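SusD homolog (Bacteroides thetaiotaomicron, PDB 3SGH) probably binds glycans at the cell surface as a SusD-like outer-membrane lipoprotein, helping a partner transporter take them up. Local coordinates at residues A[458-461]-A[462-465]. Sequence-based numbering, arbitrary orientation.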
loop_
_atom_site.group_PDB
_atom_site.type_symbol
_atom_site.label_atom_id
_atom_site.label_comp_id
_atom_site.label_asym_id
_atom_site.label_seq_id
_atom_site.Cartn_x
_atom_site.Cartn_y
_atom_site.Cartn_z
ATOM N N ARG A 458 -8.561 4.242 -13.689
ATOM C CA ARG A 458 -8.951 5.278 -14.607
ATOM C C ARG A 458 -9.601 6.436 -13.858
ATOM O O ARG A 458 -10.018 6.288 -12.694
ATOM C CB ARG A 458 -9.935 4.718 -15.644
ATOM C CG ARG A 458 -9.304 3.732 -16.610
ATOM C CD ARG A 458 -10.316 3.150 -17.608
ATOM N NE ARG A 458 -11.217 2.218 -16.898
ATOM C CZ ARG A 458 -12.451 2.500 -16.494
ATOM N NH1 ARG A 458 -12.998 3.687 -16.739
ATOM N NH2 ARG A 458 -13.156 1.601 -15.821
ATOM N N PHE A 459 -9.685 7.567 -14.555
ATOM C CA PHE A 459 -10.418 8.746 -14.099
ATOM C C PHE A 459 -11.915 8.355 -13.944
ATOM O O PHE A 459 -12.418 7.436 -14.622
ATOM C CB PHE A 459 -10.226 9.899 -15.098
ATOM C CG PHE A 459 -8.776 10.338 -15.288
ATOM C CD1 PHE A 459 -7.904 10.387 -14.227
ATOM C CD2 PHE A 459 -8.346 10.754 -16.531
ATOM C CE1 PHE A 459 -6.597 10.861 -14.394
ATOM C CE2 PHE A 459 -7.060 11.226 -16.721
ATOM C CZ PHE A 459 -6.187 11.274 -15.675
ATOM N N THR A 460 -12.619 9.036 -13.050
ATOM C CA THR A 460 -13.978 8.641 -12.707
ATOM C C THR A 460 -15.074 9.222 -13.590
ATOM O O THR A 460 -14.916 10.293 -14.202
ATOM C CB THR A 460 -14.317 9.069 -11.276
ATOM O OG1 THR A 460 -14.376 10.505 -11.238
ATOM C CG2 THR A 460 -13.266 8.498 -10.264
ATOM N N ARG A 461 -16.211 8.528 -13.621
ATOM C CA ARG A 461 -17.350 9.002 -14.387
ATOM C C ARG A 461 -17.802 10.341 -13.845
ATOM O O ARG A 461 -18.196 11.219 -14.632
ATOM C CB ARG A 461 -18.530 8.004 -14.428
ATOM C CG ARG A 461 -19.760 8.617 -15.218
ATOM C CD ARG A 461 -20.873 7.643 -15.640
ATOM N NE ARG A 461 -20.381 6.797 -16.724
ATOM C CZ ARG A 461 -20.847 6.742 -17.968
ATOM N NH1 ARG A 461 -21.909 7.462 -18.396
ATOM N NH2 ARG A 461 -20.230 5.918 -18.804
ATOM N N SER A 462 -17.762 10.525 -12.519
ATOM C CA SER A 462 -18.259 11.797 -11.947
ATOM C C SER A 462 -17.406 12.982 -12.421
ATOM O O SER A 462 -17.901 14.105 -12.599
ATOM C CB SER A 462 -18.370 11.714 -10.410
ATOM O OG SER A 462 -17.072 11.776 -9.823
ATOM N N GLU A 463 -16.132 12.736 -12.664
ATOM C CA GLU A 463 -15.254 13.782 -13.182
ATOM C C GLU A 463 -15.513 14.088 -14.673
ATOM O O GLU A 463 -15.497 15.262 -15.097
ATOM C CB GLU A 463 -13.803 13.436 -12.911
ATOM C CG GLU A 463 -13.466 13.602 -11.420
ATOM C CD GLU A 463 -13.308 15.070 -11.060
ATOM O OE1 GLU A 463 -12.311 15.657 -11.502
ATOM O OE2 GLU A 463 -14.180 15.641 -10.356
ATOM N N TYR A 464 -15.710 13.045 -15.472
ATOM C CA TYR A 464 -16.097 13.274 -16.858
ATOM C C TYR A 464 -17.436 14.042 -16.970
ATOM O O TYR A 464 -17.647 14.814 -17.894
ATOM C CB TYR A 464 -16.165 11.963 -17.640
ATOM C CG TYR A 464 -14.809 11.423 -18.079
ATOM C CD1 TYR A 464 -14.175 11.934 -19.215
ATOM C CD2 TYR A 464 -14.197 10.395 -17.390
ATOM C CE1 TYR A 464 -12.953 11.445 -19.628
ATOM C CE2 TYR A 464 -12.979 9.868 -17.796
ATOM C CZ TYR A 464 -12.359 10.397 -18.933
ATOM O OH TYR A 464 -11.152 9.903 -19.372
ATOM N N ASN A 465 -18.323 13.821 -16.007
ATOM C CA ASN A 465 -19.657 14.394 -16.049
ATOM C C ASN A 465 -19.680 15.838 -15.531
ATOM O O ASN A 465 -20.275 16.675 -16.176
ATOM C CB ASN A 465 -20.622 13.495 -15.229
ATOM C CG ASN A 465 -21.129 12.309 -16.017
ATOM O OD1 ASN A 465 -21.012 12.262 -17.244
ATOM N ND2 ASN A 465 -21.759 11.376 -15.323
#
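Thr460 O receives the amide of Tyr464 almost straight (N to O 3.1 Å, 167° at the hydrogen) as the extended residues 458-460 turn into the first turn of helix 461-466, and Asn465 N repeats the i to i+4 bond to Arg461 O at 2.9 Å. Thr460 occupies the N-cap position, and its side chain caps the helix: with chi1 at 68°, OG1 lies between its own backbone N and carbonyl carbon and accepts from Glu463 N at 3.2 Å, an amide that also makes a weak bond to Thr460 O. Glu463 CG packs against the same OG1 at 3.2 Å, while its bent chain carries OE1 away to Tyr137 and Asn467. This N-capped short helix lies at the periphery of the SusD-like fold, just before helix 468-477. On it, the Tyr464 ring reaches back along the incoming chain, bringing CE2 to 3.9 Å from Phe459 CB and OH, hydrogen-bonded to Asp483 OD2, near the plane of the Phe459 ring, at its edge. Replacing Tyr464 by alanine would probably uncover Phe459 CB and cost Asp483 OD2 its hydroxyl partner. Arg461 CG, set anti to the backbone N (chi1 177°), runs past Asn465 ND2 at 3.4 Å before its guanidinium pairs with Glu70.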